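Local coordinates for LRR receptor-like serine/threonine-protein kinase RGI3 (Arabidopsis thaliana, PDB 5HZ0) that acts as a cell-surface receptor kinase whose extracellular leucine-rich repeats bind RGF peptide hormones that maintain the root stem cell niche, at residues W257-S262 with G275-L280; N423-D428 with S447-D452. The protein carries 5 engineered substitutions. All coordinates share one frame; numbering follows the deposited sequence.

Overall arrangement
Both contacts belong to the extracellular leucine-rich-repeat solenoid, with centres 35 Å apart and nearest atoms about 24 Å apart. Both involve strands of the same parallel run, but contact 1 joins a strand to a turn, contact 2 a strand to its neighbour. Contact 1 sets strand 258-260 against the turn that leads into the following strand, 282-284; it is buried and mainly apolar, with no hydrogen bond between its segments. Contact 2 pairs two successive parallel strands, 426-428 and 450-452, and is only partly buried: backbone hydrogen bonds, a phenylalanine stack and an asparagine-glutamate hydrogen bond sit together there. Contact 1 also holds D260, F261 and S262 of a small-peptide recognition motif.

Contact 1: W257-S262 with G275-L280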
# COMPACT_ATOMS: atom_id res chain seq x y z
N TRP A 257 3.07 -12.58 19.62
CA TRP A 257 2.53 -11.23 19.54
C TRP A 257 2.15 -10.76 18.14
O TRP A 257 1.35 -9.83 17.98
CB TRP A 257 3.48 -10.24 20.22
CG TRP A 257 4.74 -9.99 19.46
CD1 TRP A 257 5.90 -10.70 19.54
CD2 TRP A 257 4.97 -8.94 18.51
NE1 TRP A 257 6.83 -10.15 18.70
CE2 TRP A 257 6.29 -9.07 18.06
CE3 TRP A 257 4.19 -7.90 18.02
CZ2 TRP A 257 6.84 -8.21 17.14
CZ3 TRP A 257 4.74 -7.04 17.11
CH2 TRP A 257 6.06 -7.19 16.68
N LEU A 258 2.69 -11.43 17.12
CA LEU A 258 2.43 -11.07 15.73
C LEU A 258 2.14 -12.33 14.90
O LEU A 258 2.89 -13.30 14.96
CB LEU A 258 3.58 -10.24 15.12
CG LEU A 258 3.60 -9.97 13.59
CD1 LEU A 258 2.25 -9.55 13.03
CD2 LEU A 258 4.64 -8.95 13.20
N ILE A 259 1.02 -12.31 14.19
CA ILE A 259 0.66 -13.36 13.24
C ILE A 259 0.25 -12.72 11.91
O ILE A 259 -0.73 -12.00 11.84
CB ILE A 259 -0.52 -14.22 13.74
CG1 ILE A 259 -0.17 -14.91 15.05
CG2 ILE A 259 -0.94 -15.26 12.66
CD1 ILE A 259 -1.30 -15.77 15.59
N ASP A 260 1.01 -12.99 10.85
CA ASP A 260 0.62 -12.47 9.54
C ASP A 260 0.60 -13.60 8.51
O ASP A 260 1.64 -14.13 8.11
CB ASP A 260 1.59 -11.37 9.12
CG ASP A 260 1.06 -10.53 7.99
OD1 ASP A 260 0.17 -10.99 7.24
OD2 ASP A 260 1.55 -9.39 7.83
N PHE A 261 -0.62 -13.98 8.15
CA PHE A 261 -0.91 -14.98 7.10
C PHE A 261 -1.49 -14.33 5.84
O PHE A 261 -2.09 -15.01 5.02
CB PHE A 261 -1.84 -16.07 7.62
CG PHE A 261 -1.30 -16.84 8.80
CD1 PHE A 261 0.05 -16.87 9.08
CD2 PHE A 261 -2.15 -17.56 9.61
CE1 PHE A 261 0.54 -17.58 10.16
CE2 PHE A 261 -1.67 -18.29 10.66
CZ PHE A 261 -0.32 -18.30 10.94
N SER A 262 -1.44 -13.01 5.74
CA SER A 262 -2.06 -12.32 4.62
C SER A 262 -1.63 -12.87 3.25
O SER A 262 -0.55 -13.43 3.13
CB SER A 262 -1.76 -10.82 4.70
OG SER A 262 -1.78 -10.35 6.04
N GLY A 275 -8.10 -16.86 21.53
CA GLY A 275 -8.48 -16.14 22.72
C GLY A 275 -7.48 -16.30 23.85
O GLY A 275 -7.36 -15.42 24.68
N LYS A 276 -6.74 -17.40 23.86
CA LYS A 276 -5.77 -17.65 24.91
C LYS A 276 -4.45 -16.91 24.68
O LYS A 276 -3.53 -17.02 25.49
CB LYS A 276 -5.44 -19.14 25.02
CG LYS A 276 -6.61 -20.11 25.05
CD LYS A 276 -6.06 -21.52 24.77
CE LYS A 276 -7.17 -22.53 24.55
NZ LYS A 276 -7.98 -22.74 25.78
N LEU A 277 -4.31 -16.18 23.57
CA LEU A 277 -3.02 -15.54 23.36
C LEU A 277 -3.07 -14.15 23.97
O LEU A 277 -3.56 -13.21 23.35
CB LEU A 277 -2.74 -15.42 21.86
CG LEU A 277 -2.72 -16.70 21.01
CD1 LEU A 277 -2.73 -16.35 19.51
CD2 LEU A 277 -1.54 -17.60 21.34
N GLU A 278 -2.46 -14.01 25.15
CA GLU A 278 -2.62 -12.80 25.95
C GLU A 278 -1.66 -11.71 25.49
O GLU A 278 -1.80 -10.55 25.86
CB GLU A 278 -2.34 -13.10 27.41
CG GLU A 278 -3.23 -14.14 28.05
CD GLU A 278 -3.32 -13.95 29.55
OE1 GLU A 278 -2.26 -13.77 30.21
OE2 GLU A 278 -4.45 -13.94 30.08
N ASN A 279 -0.66 -12.12 24.71
CA ASN A 279 0.29 -11.18 24.13
C ASN A 279 0.06 -10.75 22.66
O ASN A 279 0.90 -10.06 22.10
CB ASN A 279 1.72 -11.67 24.36
CG ASN A 279 2.04 -11.79 25.84
OD1 ASN A 279 2.03 -10.80 26.57
ND2 ASN A 279 2.31 -13.00 26.29
N LEU A 280 -1.05 -11.15 22.03
CA LEU A 280 -1.20 -10.85 20.61
C LEU A 280 -1.49 -9.37 20.39
O LEU A 280 -2.51 -8.84 20.85
CB LEU A 280 -2.36 -11.67 20.04
CG LEU A 280 -2.61 -11.72 18.52
CD1 LEU A 280 -1.41 -12.30 17.74
CD2 LEU A 280 -3.88 -12.51 18.26
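W257 and L280 bring their CA atoms within 3.9 Å where the chain entering strand 258-260 passes the type I turn L277-L280, without a hydrogen bond between the segments. The carbonyl of N279 instead faces W257: N279 O lies 3.2 Å from W257 CB and makes a CA-H...O contact with W257 CA (3.3 Å). W257 CG sits between the backbone N and the carbonyl carbon (chi1 72°), and the indole leads away from the turn, one face lying against CB of L258. Inside the coil the side chains meet through apolar groups. I259 and L280 cross at about a right angle, I259 CG1 touching L280 CD1 at 3.9 Å, and the same L280 methyl lies 3.7 Å from W257 O. L277 adds a looser contact, its CD1 4.2 Å from I259 CD1. I259 CG2 lies over the centre of the F261 ring. At the far end of the strand D260 OD1 accepts from S262 N in an Asx turn, while OD2 is hydrogen-bonded to the backbone of the bound peptide. The I259, L277 and L280 contacts belong to the leucine-rich-repeat core: I259 also packs on L283 of strand 282-284, and F261 touches L235 of strand 234-236.

Contact 2: N423-D428 with S447-D452; sequences NLNFVD and SLEFLD
F426 and F450, paired in register and so on one face of two parallel strands, both hold CG anti to the backbone N (chi1 -177° and 178°), and their side chains lie side by side, pointing the same way. This is the repeating strand pair of a leucine-rich-repeat solenoid, F426, V427 and D428 in register with F450, L451 and D452. The rings form an offset stack with planes 11° apart and centroids separated by 3.8 Å; F426 CE2 lies over the face of F450, and F450 CD1 over that of F426. The stack runs on through F473 beyond F450, while R402 makes a cation-pi contact with F426. Backbone bonds join the strands from V427 N to F450 O (2.9 Å) and from D452 N to V427 O. Just before the strands, N425 O accepts from both E449 N (2.8 Å) and F450 N. The N425 side chain adds to this grip: ND2 gives a nearly straight bond to E449 OE1 (3.0 Å), which lies in the amide plane, although the donor stands above the carboxylate plane, and a weak one to S447 O. On the face turned into the coil, V427 CG1 touches the CD1 methyls of both L448 (3.5 Å) and L451 (3.3 Å). D428 and D452 share the phenylalanine face, where their neighbouring negative charges probably disfavour one another unless offset. A salt bridge from R404 to D428 OD2 should ease this, and H454 ND1 is hydrogen-bonded to D452 OD1. The two carboxylates lie almost parallel, with D428 OD1 3.7 Å from D452 OD2.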
# COMPACT_ATOMS: atom_id res chain seq x y z
N ASN A 423 -9.68 18.90 9.89
CA ASN A 423 -8.70 18.06 9.20
C ASN A 423 -9.26 17.22 8.05
O ASN A 423 -8.50 16.55 7.35
CB ASN A 423 -7.94 17.17 10.19
CG ASN A 423 -7.41 17.94 11.39
OD1 ASN A 423 -7.90 17.79 12.51
ND2 ASN A 423 -6.38 18.76 11.17
N LEU A 424 -10.58 17.27 7.84
CA LEU A 424 -11.22 16.35 6.91
C LEU A 424 -10.76 16.73 5.50
O LEU A 424 -11.01 17.83 5.03
CB LEU A 424 -12.73 16.52 7.05
CG LEU A 424 -13.71 15.58 6.34
CD1 LEU A 424 -13.35 14.11 6.59
CD2 LEU A 424 -15.10 15.91 6.84
N ASN A 425 -10.04 15.80 4.87
CA ASN A 425 -9.49 16.00 3.55
C ASN A 425 -10.39 15.55 2.41
O ASN A 425 -10.53 16.21 1.40
CB ASN A 425 -8.15 15.29 3.44
CG ASN A 425 -7.49 15.55 2.12
OD1 ASN A 425 -7.41 14.67 1.27
ND2 ASN A 425 -7.03 16.78 1.93
N PHE A 426 -10.97 14.38 2.63
CA PHE A 426 -11.54 13.57 1.58
C PHE A 426 -12.86 13.05 2.11
O PHE A 426 -12.91 12.38 3.14
CB PHE A 426 -10.61 12.39 1.28
CG PHE A 426 -11.09 11.52 0.16
CD1 PHE A 426 -12.15 10.65 0.34
CD2 PHE A 426 -10.47 11.57 -1.09
CE1 PHE A 426 -12.59 9.85 -0.70
CE2 PHE A 426 -10.90 10.76 -2.14
CZ PHE A 426 -11.97 9.90 -1.93
N VAL A 427 -13.94 13.36 1.40
CA VAL A 427 -15.27 12.93 1.79
C VAL A 427 -16.05 12.38 0.57
O VAL A 427 -16.27 13.07 -0.44
CB VAL A 427 -15.99 14.11 2.49
CG1 VAL A 427 -15.96 15.29 1.62
CG2 VAL A 427 -17.40 13.75 2.83
N ASP A 428 -16.45 11.11 0.65
CA ASP A 428 -17.27 10.49 -0.37
C ASP A 428 -18.56 9.99 0.28
O ASP A 428 -18.53 9.02 1.05
CB ASP A 428 -16.49 9.32 -1.00
CG ASP A 428 -17.17 8.76 -2.22
OD1 ASP A 428 -18.28 9.24 -2.52
OD2 ASP A 428 -16.60 7.85 -2.88
N SER A 447 -9.64 22.15 5.28
CA SER A 447 -8.70 21.21 4.69
C SER A 447 -9.26 20.41 3.52
O SER A 447 -8.55 19.60 2.92
CB SER A 447 -8.22 20.23 5.76
OG SER A 447 -7.51 20.90 6.77
N LEU A 448 -10.53 20.63 3.19
CA LEU A 448 -11.24 19.67 2.35
C LEU A 448 -10.81 19.79 0.89
O LEU A 448 -10.98 20.84 0.28
CB LEU A 448 -12.74 19.95 2.44
CG LEU A 448 -13.62 19.00 1.65
CD1 LEU A 448 -13.48 17.64 2.32
CD2 LEU A 448 -15.08 19.49 1.61
N GLU A 449 -10.17 18.75 0.37
CA GLU A 449 -9.80 18.73 -1.04
C GLU A 449 -10.66 17.89 -1.99
O GLU A 449 -10.65 18.13 -3.18
CB GLU A 449 -8.34 18.33 -1.18
CG GLU A 449 -7.45 19.23 -0.38
CD GLU A 449 -5.99 18.95 -0.61
OE1 GLU A 449 -5.60 17.76 -0.53
OE2 GLU A 449 -5.25 19.92 -0.87
N PHE A 450 -11.44 16.96 -1.46
CA PHE A 450 -12.18 16.03 -2.31
C PHE A 450 -13.58 15.89 -1.77
O PHE A 450 -13.76 15.39 -0.66
CB PHE A 450 -11.49 14.66 -2.33
CG PHE A 450 -12.22 13.61 -3.15
CD1 PHE A 450 -13.39 13.01 -2.68
CD2 PHE A 450 -11.72 13.18 -4.39
CE1 PHE A 450 -14.05 12.04 -3.42
CE2 PHE A 450 -12.38 12.20 -5.13
CZ PHE A 450 -13.55 11.62 -4.64
N LEU A 451 -14.57 16.30 -2.57
CA LEU A 451 -15.96 16.23 -2.15
C LEU A 451 -16.79 15.53 -3.24
O LEU A 451 -17.07 16.11 -4.31
CB LEU A 451 -16.46 17.65 -1.87
CG LEU A 451 -17.91 17.78 -1.46
CD1 LEU A 451 -18.21 16.93 -0.23
CD2 LEU A 451 -18.25 19.24 -1.20
N ASP A 452 -17.23 14.31 -2.93
CA ASP A 452 -18.04 13.54 -3.86
C ASP A 452 -19.43 13.31 -3.26
O ASP A 452 -19.60 12.47 -2.37
CB ASP A 452 -17.36 12.19 -4.07
CG ASP A 452 -17.83 11.46 -5.33
OD1 ASP A 452 -18.91 11.80 -5.90
OD2 ASP A 452 -17.10 10.53 -5.73